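Local coordinates for aldo-keto reductase family 1, member B4 (Aldose reductase) (Schistosoma japonicum, PDB 4HBK), which probably acts as an NADP-dependent oxidoreductase of the aldo-keto reductase family, reducing carbonyl groups such as the aldehyde of aldoses, at residues 216-221 and 282-287; 67-72 and 90-95. One frame throughout, in Å; residues are numbered along the deposited sequence.

Contact 1 (216-221 and 282-287); sequences IEIHAN and LQRKLI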
loop_
_atom_site.group_PDB
_atom_site.type_symbol
_atom_site.label_atom_id
_atom_site.label_comp_id
_atom_site.label_asym_id
_atom_site.label_seq_id
_atom_site.Cartn_x
_atom_site.Cartn_y
_atom_site.Cartn_z
ATOM N N ILE A 216 5.227 2.205 0.514
ATOM C CA ILE A 216 6.529 1.653 0.862
ATOM C C ILE A 216 6.472 1.186 2.304
ATOM O O ILE A 216 5.565 1.576 3.044
ATOM C CB ILE A 216 7.635 2.723 0.761
ATOM C CG1 ILE A 216 7.141 4.057 1.359
ATOM C CG2 ILE A 216 8.085 2.893 -0.686
ATOM C CD1 ILE A 216 8.193 5.178 1.375
ATOM N N GLU A 217 7.446 0.372 2.708
ATOM C CA GLU A 217 7.555 -0.061 4.097
ATOM C C GLU A 217 7.943 1.099 4.999
ATOM O O GLU A 217 8.984 1.735 4.808
ATOM C CB GLU A 217 8.576 -1.192 4.241
ATOM C CG GLU A 217 8.972 -1.502 5.684
ATOM C CD GLU A 217 10.006 -2.621 5.766
ATOM O OE1 GLU A 217 10.368 -3.191 4.709
ATOM O OE2 GLU A 217 10.455 -2.930 6.887
ATOM N N ILE A 218 7.096 1.370 5.985
ATOM C CA ILE A 218 7.362 2.425 6.955
ATOM C C ILE A 218 6.809 2.030 8.332
ATOM O O ILE A 218 5.632 1.650 8.474
ATOM C CB ILE A 218 6.745 3.780 6.522
ATOM C CG1 ILE A 218 6.997 4.059 5.041
ATOM C CG2 ILE A 218 7.297 4.928 7.371
ATOM C CD1 ILE A 218 6.315 5.345 4.565
ATOM N N HIS A 219 7.664 2.115 9.344
ATOM C CA HIS A 219 7.251 1.869 10.717
ATOM C C HIS A 219 8.364 2.323 11.653
ATOM O O HIS A 219 9.449 2.719 11.206
ATOM C CB HIS A 219 6.919 0.391 10.931
ATOM C CG HIS A 219 7.987 -0.531 10.444
ATOM N ND1 HIS A 219 9.097 -0.835 11.196
ATOM C CD2 HIS A 219 8.139 -1.174 9.263
ATOM C CE1 HIS A 219 9.879 -1.654 10.512
ATOM N NE2 HIS A 219 9.324 -1.871 9.331
ATOM N N ALA A 220 8.095 2.282 12.951
ATOM C CA ALA A 220 9.021 2.850 13.916
ATOM C C ALA A 220 10.402 2.207 13.854
ATOM O O ALA A 220 11.376 2.831 14.242
ATOM C CB ALA A 220 8.441 2.761 15.325
ATOM N N ASN A 221 10.489 0.972 13.362
ATOM C CA ASN A 221 11.779 0.287 13.254
ATOM C C ASN A 221 12.396 0.442 11.874
ATOM O O ASN A 221 13.478 -0.081 11.610
ATOM C CB ASN A 221 11.666 -1.204 13.613
ATOM C CG ASN A 221 12.071 -1.492 15.050
ATOM O OD1 ASN A 221 12.608 -0.625 15.750
ATOM N ND2 ASN A 221 11.831 -2.719 15.491
ATOM N N LEU A 282 0.735 8.317 11.324
ATOM C CA LEU A 282 -0.270 9.308 10.937
ATOM C C LEU A 282 0.231 10.751 11.139
ATOM O O LEU A 282 -0.008 11.634 10.305
ATOM C CB LEU A 282 -1.589 9.068 11.671
ATOM C CG LEU A 282 -2.351 7.796 11.276
ATOM C CD1 LEU A 282 -3.489 7.519 12.253
ATOM C CD2 LEU A 282 -2.887 7.925 9.865
ATOM N N GLN A 283 0.951 10.986 12.232
ATOM C CA GLN A 283 1.454 12.331 12.518
ATOM C C GLN A 283 2.626 12.738 11.610
ATOM O O GLN A 283 2.983 13.916 11.541
ATOM C CB GLN A 283 1.765 12.502 14.010
ATOM C CG GLN A 283 0.481 12.420 14.864
ATOM C CD GLN A 283 0.681 12.762 16.330
ATOM O OE1 GLN A 283 -0.115 12.370 17.173
ATOM N NE2 GLN A 283 1.737 13.500 16.636
ATOM N N ARG A 284 3.198 11.770 10.895
ATOM C CA ARG A 284 4.146 12.088 9.827
ATOM C C ARG A 284 3.444 12.308 8.474
ATOM O O ARG A 284 4.086 12.353 7.423
ATOM C CB ARG A 284 5.235 11.014 9.714
ATOM C CG ARG A 284 6.188 10.958 10.911
ATOM C CD ARG A 284 7.213 9.825 10.763
ATOM N NE ARG A 284 7.902 9.862 9.469
ATOM C CZ ARG A 284 8.493 8.811 8.905
ATOM N NH1 ARG A 284 8.486 7.631 9.521
ATOM N NH2 ARG A 284 9.089 8.938 7.716
ATOM N N LYS A 285 2.122 12.450 8.514
ATOM C CA LYS A 285 1.310 12.742 7.329
ATOM C C LYS A 285 1.257 11.572 6.353
ATOM O O LYS A 285 1.230 11.767 5.137
ATOM C CB LYS A 285 1.795 14.022 6.638
ATOM C CG LYS A 285 1.945 15.188 7.606
ATOM C CD LYS A 285 1.395 16.485 7.047
ATOM C CE LYS A 285 2.460 17.291 6.306
ATOM N NZ LYS A 285 2.057 18.736 6.125
ATOM N N LEU A 286 1.233 10.359 6.906
ATOM C CA LEU A 286 1.188 9.128 6.113
ATOM C C LEU A 286 -0.208 8.524 6.141
ATOM O O LEU A 286 -0.970 8.748 7.084
ATOM C CB LEU A 286 2.180 8.102 6.672
ATOM C CG LEU A 286 3.617 8.623 6.771
ATOM C CD1 LEU A 286 4.508 7.675 7.553
ATOM C CD2 LEU A 286 4.199 8.865 5.373
ATOM N N ILE A 287 -0.542 7.781 5.093
ATOM C CA ILE A 287 -1.683 6.877 5.112
ATOM C C ILE A 287 -1.170 5.589 5.732
ATOM O O ILE A 287 0.013 5.290 5.618
ATOM C CB ILE A 287 -2.176 6.579 3.684
ATOM C CG1 ILE A 287 -2.719 7.859 3.020
ATOM C CG2 ILE A 287 -3.225 5.494 3.695
ATOM C CD1 ILE A 287 -1.780 8.464 1.993
#
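Ile-218 faces Arg-284 and Leu-286 on the outer side of the (beta/alpha)8 barrel, illustrating how side chains fill the layer between barrel strands and surrounding helices. Ile-218 follows strand 213-217, whereas Arg-284 and Leu-286 lie between helix 273-283 and strand 287-288. Strand 237-241 runs between those two strands, and Val-238 on it touches both Ile-218 and Leu-286, so the contact spans a strand rather than pairing neighbours. Ile-218 meets Leu-286 tip to tip, its CG2 lying 3.9 Å from CD1 of Leu-286. CD1 of Ile-218 approaches the same leucine fork, 4.2 Å from CD2 of Leu-286. CG2 of Ile-218 stands opposite the backbone N (chi1 -44° for CG1), which turns this methyl toward both partners. CG2 of Ile-218 also lies 3.7 Å from NH1 of Arg-284, approaching the guanidinium obliquely; the arginine chain, bent at chi3 (51°), brings NH1 to this methyl. The guanidinium has its polar partners outside the two segments: NH2 donates to the carbonyl O of Pro-223, while NH1 has a weak bond with the hydroxyl of Tyr-280. Across Ile-218, its two neighbours are joined by a bond from His-219 NE2 to Glu-217 OE2, 2.9 Å long with an N-H...O angle of 159°; the carboxylate offers its anti lone pair, nearly in the plane of the imidazole.

Contact 2 (67-72 and 90-95); sequences KALEIG and EALENA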
loop_
_atom_site.group_PDB
_atom_site.type_symbol
_atom_site.label_atom_id
_atom_site.label_comp_id
_atom_site.label_asym_id
_atom_site.label_seq_id
_atom_site.Cartn_x
_atom_site.Cartn_y
_atom_site.Cartn_z
ATOM N N LYS A 67 -15.927 -6.872 8.448
ATOM C CA LYS A 67 -15.699 -6.367 9.803
ATOM C C LYS A 67 -15.132 -4.957 9.746
ATOM O O LYS A 67 -15.643 -4.045 10.401
ATOM C CB LYS A 67 -14.766 -7.296 10.587
ATOM C CG LYS A 67 -14.353 -6.789 11.970
ATOM C CD LYS A 67 -15.532 -6.720 12.941
ATOM C CE LYS A 67 -16.283 -8.040 13.004
ATOM N NZ LYS A 67 -17.275 -8.055 14.108
ATOM N N ALA A 68 -14.088 -4.771 8.939
ATOM C CA ALA A 68 -13.503 -3.444 8.753
ATOM C C ALA A 68 -14.551 -2.385 8.406
ATOM O O ALA A 68 -14.542 -1.284 8.972
ATOM C CB ALA A 68 -12.436 -3.475 7.673
ATOM N N LEU A 69 -15.426 -2.696 7.452
ATOM C CA LEU A 69 -16.387 -1.702 6.979
ATOM C C LEU A 69 -17.424 -1.397 8.063
ATOM O O LEU A 69 -17.841 -0.254 8.211
ATOM C CB LEU A 69 -17.064 -2.134 5.668
ATOM C CG LEU A 69 -16.218 -2.263 4.392
ATOM C CD1 LEU A 69 -17.044 -2.825 3.223
ATOM C CD2 LEU A 69 -15.610 -0.942 3.998
ATOM N N GLU A 70 -17.817 -2.415 8.832
ATOM C CA GLU A 70 -18.724 -2.213 9.970
ATOM C C GLU A 70 -18.111 -1.317 11.039
ATOM O O GLU A 70 -18.788 -0.475 11.623
ATOM C CB GLU A 70 -19.142 -3.555 10.593
ATOM C CG GLU A 70 -20.122 -4.313 9.726
ATOM C CD GLU A 70 -20.311 -5.776 10.112
ATOM O OE1 GLU A 70 -19.547 -6.321 10.951
ATOM O OE2 GLU A 70 -21.251 -6.383 9.557
ATOM N N ILE A 71 -16.828 -1.525 11.300
ATOM C CA ILE A 71 -16.089 -0.726 12.263
ATOM C C ILE A 71 -15.973 0.750 11.824
ATOM O O ILE A 71 -15.981 1.651 12.647
ATOM C CB ILE A 71 -14.697 -1.370 12.522
ATOM C CG1 ILE A 71 -14.864 -2.582 13.443
ATOM C CG2 ILE A 71 -13.708 -0.362 13.121
ATOM C CD1 ILE A 71 -13.701 -3.550 13.402
ATOM N N GLY A 72 -15.876 0.995 10.524
ATOM C CA GLY A 72 -15.771 2.357 10.041
ATOM C C GLY A 72 -14.741 2.583 8.941
ATOM O O GLY A 72 -14.744 3.632 8.323
ATOM N N GLU A 90 -16.563 -10.052 -3.565
ATOM C CA GLU A 90 -17.863 -10.564 -3.136
ATOM C C GLU A 90 -18.225 -10.022 -1.759
ATOM O O GLU A 90 -19.338 -9.520 -1.552
ATOM C CB GLU A 90 -17.876 -12.095 -3.113
ATOM C CG GLU A 90 -19.238 -12.687 -2.803
ATOM C CD GLU A 90 -19.223 -14.207 -2.764
ATOM O OE1 GLU A 90 -20.229 -14.817 -3.183
ATOM O OE2 GLU A 90 -18.213 -14.792 -2.314
ATOM N N ALA A 91 -17.289 -10.127 -0.820
ATOM C CA ALA A 91 -17.511 -9.584 0.512
ATOM C C ALA A 91 -17.848 -8.093 0.427
ATOM O O ALA A 91 -18.757 -7.610 1.102
ATOM C CB ALA A 91 -16.289 -9.826 1.403
ATOM N N LEU A 92 -17.129 -7.370 -0.428
ATOM C CA LEU A 92 -17.355 -5.937 -0.613
ATOM C C LEU A 92 -18.770 -5.660 -1.123
ATOM O O LEU A 92 -19.459 -4.764 -0.636
ATOM C CB LEU A 92 -16.353 -5.364 -1.616
ATOM C CG LEU A 92 -15.934 -3.895 -1.494
ATOM C CD1 LEU A 92 -15.699 -3.252 -2.863
ATOM C CD2 LEU A 92 -16.942 -3.106 -0.693
ATOM N N GLU A 93 -19.190 -6.418 -2.127
ATOM C CA GLU A 93 -20.480 -6.172 -2.752
ATOM C C GLU A 93 -21.599 -6.422 -1.754
ATOM O O GLU A 93 -22.572 -5.671 -1.690
ATOM C CB GLU A 93 -20.656 -7.064 -3.976
ATOM C CG GLU A 93 -21.953 -6.847 -4.736
ATOM C CD GLU A 93 -21.980 -7.676 -6.001
ATOM O OE1 GLU A 93 -22.154 -8.911 -5.897
ATOM O OE2 GLU A 93 -21.784 -7.099 -7.095
ATOM N N ASN A 94 -21.456 -7.476 -0.965
ATOM C CA ASN A 94 -22.463 -7.787 0.030
ATOM C C ASN A 94 -22.491 -6.750 1.140
ATOM O O ASN A 94 -23.560 -6.387 1.621
ATOM C CB ASN A 94 -22.259 -9.198 0.581
ATOM C CG ASN A 94 -22.582 -10.269 -0.445
ATOM O OD1 ASN A 94 -23.373 -10.041 -1.363
ATOM N ND2 ASN A 94 -21.977 -11.449 -0.294
ATOM N N ALA A 95 -21.319 -6.253 1.531
ATOM C CA ALA A 95 -21.237 -5.241 2.585
ATOM C C ALA A 95 -21.845 -3.904 2.180
ATOM O O ALA A 95 -22.562 -3.295 2.963
ATOM C CB ALA A 95 -19.802 -5.046 3.043
#
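Leu-69 supplies the whole of the first segment's share of this contact, setting one methyl against both Leu-92 and Ala-95, and it shows how much a single residue can do where two helices pack. Residues 67-71 are the last turn of helix 60-71, and Gly-72 follows it; segment 90-95 lies within helix 85-98. At the start of the walk, Lys-67 and Ala-68 take no part in the contact, and Ala-68 rests instead on helix 295-302, which covers another side of the same turn. Leu-69 follows on a different side of the helix and points at the second segment. Its CA is 7.4 Å from the CA of Ala-95, the nearest pair of CA atoms across the two segments. CD1 of Leu-69 does all the touching, 3.5 Å from CB of Ala-95 and 3.9 Å from CD2 of Leu-92. The small methyl of Ala-95 lets the helices come near at this point, while Leu-92, one turn earlier, reaches in from the flank and crosses Leu-69 at about a right angle. Leu-92 does so with CG swung away from its own backbone N (chi1 -151°), which carries CD2 over to Leu-69. Leu-99 and Ile-106 also touch Leu-69, extending the apolar patch. Further along, Ile-71 turns back to helix 295-302. Gly-72 ends the helix with a positive phi of 137°, its N still bonded to the carbonyl O of Ala-68 at 3.1 Å. Purely apolar packing of this kind joins consecutive helices of the outer layer of a (beta/alpha)8 barrel, here the helices before and after strand 75-77.

Followed from the N terminus, the chain first meets contact 2, where helix 85-98, reached through strand 75-77, comes back against the end of helix 60-71. This closes a short loop within the early beta-alpha units. The chain then runs on through strands 107-112, 138-143 and 187-193 before contact 1 opens at 216-221. Its longer loop takes in strand 237-241 and helices 225-233, 260-269 and 273-283, and closes just before strand 287-288. The contacts are therefore in series, neither nested nor crossed; the centres of contact 1 and contact 2 lie about 25 Å apart. One joins two outer helices; the other links the residue after strand 213-217 to the stretch leading into strand 287-288.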